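Local coordinates for competence protein PILN (Thermus thermophilus, PDB 4BHQ) that is probably a component of the inner-membrane platform that initiates type IV pilus biogenesis, through a periplasmic domain that pairs with a second copy of itself, at residues P129-E134 with A151-T156; S79-S84 with R103-L108; A74-S79 with Q109-S114. One frame throughout, in Å; residues are numbered along the deposited sequence.

How the interactions relate
All three contacts belong to one antiparallel sheet, in which strand 73-82 neighbours 102-112, then 146-156, with 131-141 at the far side. Interactions 2 and 3 zip the first two strands together. Their centres lie about 17 Å apart, they share Ser79, and interaction 2 is nested inside the chain loop that interaction 3 closes. Interaction 1, which follows along the chain, joins the last two strands; its centre is about 9 Å from that of interaction 2 and 16 Å from that of interaction 3. Backbone bonds from 151-156 to 103-108 connect interactions 1 and 2. Each contact also touches the second subunit, consistent with the sheet serving dimerization.

Interaction 1: P129-E134 with A151-T156; sequences PRFGIE and ARVGVT
The ring of Phe131 carries much of the apolar contact. Its CE2 lies 3.6 Å from CG2 of Val155, the two side chains running side by side, while CG1 of Val153 meets the ring edge at CD2, 3.7 Å away. Ile133 crosses Val153 obliquely, its CD1 3.9 Å from Val153 CG2, and with CG1 anti to the backbone N (chi1 -176°) the same methyl also reaches Ala151 CB. These residues form the non-hydrogen-bonded pairs Phe131–Val155 and Ile133–Val153 of the antiparallel beta hairpin made by strands 131-141 and 146-156. Between them the Gly132–Gly154 pair bonds in both directions: Gly132 N to Gly154 O at 3.0 Å and Gly154 N to Gly132 O at 2.9 Å, each donor standing above the acceptor's carbonyl plane. Where strand 131-141 begins, Thr156 N gives a nearly straight bond (174°) to Arg130 O at 2.9 Å. Arg130 answers through NE, 3.0 Å from Thr156 O, which lies in the guanidinium plane; Val155 CG1 sits over one face of that group. Glu134 and Arg152 lie side by side on the other face of the sheet from Phe131 and form a salt bridge whose exact atomic positions are less certain. Further out, Phe125 packs on Ile133 and Val153, strand 102-112 bonds the other edge of 151-156, and Phe60 and Tyr56 of the second subunit pack on Val153 and Val155.

Interaction 2: S79-S84 with R103-L108; sequences SARALS and RVEFAL
Strands 79-82 and 104-108 run antiparallel at 157°, with two-way backbone bonds in the Ser79–Ala107 and Arg81–Glu105 pairs and a further, almost straight bond from Leu83 N to Arg103 O (2.9 Å). Arg81 and Glu105 rise side by side from one face. CG of Arg81 takes the crowded position between backbone N and carbonyl carbon (chi1 72°), and the extended chain brings NE to 3.2 Å and NH2 to 3.1 Å from Glu105 OE1. This single oxygen lies near the guanidinium plane but receives both donors from above its own carboxylate plane. Leu83 CD1 covers a face of the guanidinium, which also bridges to Glu87, while Glu105 OE2 bonds Tyr97 OH. An alanine here instead of Arg81 would remove both nitrogens that grip Glu105 OE1 and the Glu87 salt bridge, and would probably leave the buried Glu105 carboxylate less firmly placed. Along the same face, a water bonded to Ser79 OG donates to Glu105 O at 2.9 Å. On the other face, Ala80 CB rests 3.6 Å from Phe106 CE1, and Phe106 stacks on Phe60 of the second subunit. Strand 146-156 bonds the other edge of 103-108, and past Leu83 the side chain of Ser84 caps helix 85-93, which carries Glu87.

Interaction 3: A74-S79 with Q109-S114; sequences ALRSVS and QGEALS
A classic beta bulge interrupts strand 73-82 here, Arg76 and Ser77 together facing Gln109 of strand 102-112. Gln109 O takes both N-H groups, Arg76 N at 2.8 Å and Ser77 N at 3.2 Å, the latter along a lone pair; Gln109 N returns to Ser77 O. On the Ala74 side of the bulge, Ala74 and Glu111 bond in both directions, Ala74 N lying 2.8 Å from Glu111 O. Between these pairs, Gly110 passes Leu75 so closely that a beta carbon on it would crowd Ala74 O and Leu75 CD2. At the bulge the side chain of Arg76 sets out toward the neighbouring strand, and its chain, bent at chi2 (-64°), crosses Glu111 obliquely. Arg76 NE reaches Glu111 OE2 at 2.8 Å, with the oxygen in the guanidinium plane but approached from well above the carboxylate plane. The two flat groups are turned 75° apart, and NH2 adds only weak bonds to both carboxylate oxygens. Glu111 OE2 is also bridged by Arg144, so two positive charges would probably favour its ionised form. Leu75 packs on Ala58 of helix 53-63, and Ser77 OG bonds Ser54 OG. One carbonyl oxygen shared by successive N-H groups, with the register shifted by one residue, defines the classic bulge, here at the corner where strand 73-82 turns in the PilN domain's antiparallel sheet.

Interaction 1: P129-E134 with A151-T156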
# COMPACT_ATOMS: atom_id res chain seq x y z
N PRO A 129 -15.26 2.33 10.72
CA PRO A 129 -15.11 3.30 11.81
C PRO A 129 -13.71 3.87 11.88
O PRO A 129 -13.49 4.91 12.48
CB PRO A 129 -15.36 2.44 13.09
CG PRO A 129 -15.90 1.13 12.63
CD PRO A 129 -15.43 0.94 11.21
N ARG A 130 -12.73 3.18 11.29
CA ARG A 130 -11.37 3.66 11.40
C ARG A 130 -10.98 4.67 10.24
O ARG A 130 -9.99 5.34 10.31
CB ARG A 130 -10.49 2.44 11.48
CG ARG A 130 -9.03 2.76 11.66
CD ARG A 130 -8.48 2.32 13.02
NE ARG A 130 -7.04 2.65 13.07
CZ ARG A 130 -6.08 1.81 12.67
NH1 ARG A 130 -6.43 0.60 12.23
NH2 ARG A 130 -4.79 2.17 12.74
N PHE A 131 -11.82 4.71 9.19
CA PHE A 131 -11.51 5.45 7.97
C PHE A 131 -12.60 6.40 7.55
O PHE A 131 -13.76 6.19 7.87
CB PHE A 131 -11.29 4.45 6.79
CG PHE A 131 -10.07 3.59 6.97
CD1 PHE A 131 -10.17 2.39 7.66
CD2 PHE A 131 -8.83 4.00 6.50
CE1 PHE A 131 -9.04 1.62 7.88
CE2 PHE A 131 -7.70 3.20 6.69
CZ PHE A 131 -7.82 2.01 7.40
N GLY A 132 -12.19 7.50 6.88
CA GLY A 132 -13.09 8.36 6.16
C GLY A 132 -12.45 8.57 4.80
O GLY A 132 -11.23 8.32 4.63
N ILE A 133 -13.22 9.04 3.84
CA ILE A 133 -12.67 9.35 2.52
C ILE A 133 -13.27 10.68 2.03
O ILE A 133 -14.48 10.93 2.22
CB ILE A 133 -12.89 8.19 1.55
CG1 ILE A 133 -12.22 8.49 0.20
CG2 ILE A 133 -14.39 7.87 1.39
CD1 ILE A 133 -12.02 7.30 -0.73
N GLU A 134 -12.44 11.53 1.45
CA GLU A 134 -12.97 12.66 0.68
C GLU A 134 -12.62 12.48 -0.77
O GLU A 134 -11.44 12.59 -1.14
CB GLU A 134 -12.46 14.00 1.24
CG GLU A 134 -12.95 15.15 0.36
CD GLU A 134 -13.07 16.48 1.11
OE1 GLU A 134 -12.05 17.19 1.22
OE2 GLU A 134 -14.22 16.79 1.54
N ALA A 151 -8.39 11.29 -4.41
CA ALA A 151 -9.09 11.19 -3.15
C ALA A 151 -8.12 11.38 -2.00
O ALA A 151 -6.91 11.13 -2.12
CB ALA A 151 -9.80 9.82 -3.02
N ARG A 152 -8.66 11.77 -0.86
CA ARG A 152 -7.91 11.77 0.41
C ARG A 152 -8.60 10.76 1.36
O ARG A 152 -9.81 10.77 1.46
CB ARG A 152 -7.91 13.18 1.02
CG ARG A 152 -6.88 14.08 0.31
CD ARG A 152 -6.98 15.58 0.78
NE ARG A 152 -8.34 16.03 0.48
CZ ARG A 152 -8.83 17.24 0.64
NH1 ARG A 152 -8.08 18.22 1.15
NH2 ARG A 152 -10.11 17.47 0.28
N VAL A 153 -7.79 9.90 2.01
CA VAL A 153 -8.30 8.95 3.02
C VAL A 153 -7.79 9.33 4.42
O VAL A 153 -6.58 9.47 4.63
CB VAL A 153 -7.94 7.47 2.67
CG1 VAL A 153 -8.11 6.55 3.89
CG2 VAL A 153 -8.84 6.98 1.53
N GLY A 154 -8.72 9.46 5.39
CA GLY A 154 -8.30 9.79 6.75
C GLY A 154 -8.37 8.51 7.61
O GLY A 154 -9.22 7.68 7.43
N VAL A 155 -7.39 8.37 8.53
CA VAL A 155 -7.33 7.23 9.43
C VAL A 155 -7.26 7.71 10.88
O VAL A 155 -6.44 8.56 11.22
CB VAL A 155 -6.06 6.35 9.13
CG1 VAL A 155 -6.24 4.97 9.84
CG2 VAL A 155 -5.95 6.17 7.61
N THR A 156 -8.14 7.12 11.68
CA THR A 156 -8.22 7.36 13.15
C THR A 156 -7.19 6.59 13.92
O THR A 156 -6.65 5.59 13.44
CB THR A 156 -9.55 6.89 13.77
OG1 THR A 156 -9.59 5.48 13.70
CG2 THR A 156 -10.76 7.49 13.04

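Interaction 2: S79-S84 with R103-L108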
# COMPACT_ATOMS: atom_id res chain seq x y z
N SER A 79 0.53 9.31 -0.84
CA SER A 79 1.36 10.11 0.07
C SER A 79 0.68 10.09 1.42
O SER A 79 -0.51 10.01 1.53
CB SER A 79 1.49 11.57 -0.44
OG SER A 79 0.40 12.34 0.09
N ALA A 80 1.44 10.07 2.49
CA ALA A 80 0.90 10.02 3.84
C ALA A 80 1.38 11.23 4.60
O ALA A 80 2.46 11.74 4.34
CB ALA A 80 1.39 8.72 4.51
N ARG A 81 0.60 11.69 5.58
CA ARG A 81 1.09 12.73 6.46
C ARG A 81 0.36 12.64 7.79
O ARG A 81 -0.78 12.23 7.84
CB ARG A 81 0.94 14.14 5.86
CG ARG A 81 -0.52 14.63 5.82
CD ARG A 81 -0.59 16.07 5.26
NE ARG A 81 -1.96 16.52 5.14
CZ ARG A 81 -2.51 17.42 5.94
NH1 ARG A 81 -1.80 18.00 6.91
NH2 ARG A 81 -3.77 17.70 5.78
N ALA A 82 1.02 13.07 8.87
CA ALA A 82 0.37 13.06 10.20
C ALA A 82 -0.21 14.41 10.50
O ALA A 82 0.36 15.42 10.15
CB ALA A 82 1.36 12.58 11.30
N LEU A 83 -1.37 14.43 11.11
CA LEU A 83 -2.05 15.72 11.40
C LEU A 83 -1.69 16.21 12.81
O LEU A 83 -1.76 15.46 13.78
CB LEU A 83 -3.55 15.54 11.32
CG LEU A 83 -4.24 15.79 9.96
CD1 LEU A 83 -3.69 14.92 8.85
CD2 LEU A 83 -5.75 15.60 10.11
N SER A 84 -1.28 17.49 12.91
CA SER A 84 -1.32 18.21 14.20
C SER A 84 -2.69 18.07 14.85
O SER A 84 -3.75 17.86 14.17
CB SER A 84 -1.02 19.69 13.98
OG SER A 84 -2.13 20.32 13.36
N ARG A 103 -5.95 10.93 12.49
CA ARG A 103 -4.57 11.04 12.93
C ARG A 103 -3.58 11.10 11.72
O ARG A 103 -2.57 11.81 11.73
CB ARG A 103 -4.33 9.86 13.86
CG ARG A 103 -2.95 9.86 14.49
CD ARG A 103 -2.80 11.05 15.43
NE ARG A 103 -1.44 11.12 15.97
CZ ARG A 103 -0.85 12.24 16.36
NH1 ARG A 103 -1.48 13.41 16.29
NH2 ARG A 103 0.38 12.18 16.82
N VAL A 104 -3.89 10.33 10.67
CA VAL A 104 -3.07 10.30 9.48
C VAL A 104 -3.92 10.48 8.21
O VAL A 104 -5.03 9.96 8.11
CB VAL A 104 -2.26 8.98 9.40
CG1 VAL A 104 -1.72 8.78 8.02
CG2 VAL A 104 -1.08 9.04 10.41
N GLU A 105 -3.39 11.21 7.25
CA GLU A 105 -4.10 11.37 5.98
C GLU A 105 -3.26 10.88 4.82
O GLU A 105 -2.07 11.24 4.69
CB GLU A 105 -4.41 12.87 5.75
CG GLU A 105 -5.28 13.11 4.55
CD GLU A 105 -5.63 14.61 4.39
OE1 GLU A 105 -4.77 15.39 4.00
OE2 GLU A 105 -6.79 14.95 4.65
N PHE A 106 -3.91 10.12 3.93
CA PHE A 106 -3.28 9.63 2.70
C PHE A 106 -3.86 10.38 1.53
O PHE A 106 -5.08 10.42 1.38
CB PHE A 106 -3.58 8.14 2.52
CG PHE A 106 -2.85 7.27 3.50
CD1 PHE A 106 -1.59 6.83 3.24
CD2 PHE A 106 -3.49 6.85 4.67
CE1 PHE A 106 -0.89 6.00 4.14
CE2 PHE A 106 -2.80 6.01 5.57
CZ PHE A 106 -1.49 5.62 5.31
N ALA A 107 -3.01 10.99 0.72
CA ALA A 107 -3.48 11.58 -0.54
C ALA A 107 -3.21 10.63 -1.70
O ALA A 107 -2.06 10.17 -1.89
CB ALA A 107 -2.78 12.92 -0.77
N LEU A 108 -4.25 10.35 -2.47
CA LEU A 108 -4.26 9.29 -3.49
C LEU A 108 -4.52 9.83 -4.88
O LEU A 108 -5.53 10.58 -5.09
CB LEU A 108 -5.38 8.25 -3.16
CG LEU A 108 -5.43 7.62 -1.76
CD1 LEU A 108 -6.56 6.57 -1.66
CD2 LEU A 108 -4.08 6.91 -1.44
O HOH W 1 -0.94 12.97 2.65

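Interaction 3: A74-S79 with Q109-S114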
# COMPACT_ATOMS: atom_id res chain seq x y z
N ALA A 74 -5.83 0.84 -9.79
CA ALA A 74 -4.36 0.95 -9.66
C ALA A 74 -3.98 2.28 -9.09
O ALA A 74 -4.45 3.34 -9.57
CB ALA A 74 -3.73 0.74 -11.03
N LEU A 75 -3.10 2.29 -8.09
CA LEU A 75 -2.68 3.56 -7.53
C LEU A 75 -1.43 4.07 -8.28
O LEU A 75 -0.57 3.30 -8.65
CB LEU A 75 -2.49 3.44 -5.99
CG LEU A 75 -3.81 2.95 -5.29
CD1 LEU A 75 -3.57 2.63 -3.85
CD2 LEU A 75 -4.84 4.10 -5.36
N ARG A 76 -1.32 5.40 -8.41
CA ARG A 76 -0.21 6.05 -9.05
C ARG A 76 0.58 6.86 -8.07
O ARG A 76 1.80 7.17 -8.28
CB ARG A 76 -0.69 6.98 -10.19
CG ARG A 76 -1.39 6.21 -11.27
CD ARG A 76 -0.29 5.23 -11.92
NE ARG A 76 -0.97 4.40 -12.90
CZ ARG A 76 -0.58 3.19 -13.24
NH1 ARG A 76 0.53 2.65 -12.63
NH2 ARG A 76 -1.22 2.59 -14.19
N SER A 77 -0.07 7.26 -6.98
CA SER A 77 0.63 8.00 -5.93
C SER A 77 -0.10 7.81 -4.65
O SER A 77 -1.33 7.91 -4.60
CB SER A 77 0.73 9.52 -6.30
OG SER A 77 1.39 10.19 -5.21
N VAL A 78 0.64 7.49 -3.60
CA VAL A 78 0.04 7.40 -2.27
C VAL A 78 0.95 8.14 -1.30
O VAL A 78 2.04 7.62 -0.94
CB VAL A 78 -0.07 5.92 -1.81
CG1 VAL A 78 -0.61 5.88 -0.37
CG2 VAL A 78 -0.94 5.06 -2.77
N SER A 79 0.53 9.31 -0.84
CA SER A 79 1.36 10.11 0.07
C SER A 79 0.68 10.09 1.42
O SER A 79 -0.51 10.01 1.53
CB SER A 79 1.49 11.57 -0.44
OG SER A 79 0.40 12.34 0.09
N GLN A 109 -3.69 9.42 -5.82
CA GLN A 109 -3.98 9.59 -7.27
C GLN A 109 -4.07 8.19 -7.80
O GLN A 109 -3.18 7.33 -7.51
CB GLN A 109 -2.85 10.32 -7.98
CG GLN A 109 -2.60 11.68 -7.43
CD GLN A 109 -3.73 12.62 -7.79
OE1 GLN A 109 -4.30 12.47 -8.87
NE2 GLN A 109 -4.11 13.53 -6.87
N GLY A 110 -5.09 7.90 -8.58
CA GLY A 110 -5.25 6.55 -9.11
C GLY A 110 -6.02 6.43 -10.40
O GLY A 110 -6.38 7.44 -11.04
N GLU A 111 -6.31 5.21 -10.77
CA GLU A 111 -6.98 4.86 -12.01
C GLU A 111 -7.91 3.71 -11.62
O GLU A 111 -7.48 2.81 -10.89
CB GLU A 111 -6.03 4.24 -13.02
CG GLU A 111 -4.89 5.08 -13.37
CD GLU A 111 -3.92 4.35 -14.22
OE1 GLU A 111 -4.08 3.10 -14.37
OE2 GLU A 111 -3.03 5.02 -14.75
N ALA A 112 -9.14 3.74 -12.16
CA ALA A 112 -10.15 2.73 -11.90
C ALA A 112 -10.60 2.20 -13.25
O ALA A 112 -10.83 2.98 -14.22
CB ALA A 112 -11.30 3.31 -11.11
N LEU A 113 -10.70 0.88 -13.36
CA LEU A 113 -11.06 0.22 -14.60
C LEU A 113 -12.50 0.61 -15.07
O LEU A 113 -12.80 0.59 -16.25
CB LEU A 113 -10.98 -1.29 -14.42
CG LEU A 113 -11.17 -2.25 -15.59
CD1 LEU A 113 -10.18 -1.99 -16.70
CD2 LEU A 113 -11.08 -3.71 -15.15
N SER A 114 -13.39 0.89 -14.14
CA SER A 114 -14.78 1.18 -14.48
C SER A 114 -15.29 2.11 -13.42
O SER A 114 -14.66 2.22 -12.33
CB SER A 114 -15.60 -0.13 -14.48
OG SER A 114 -15.73 -0.64 -13.17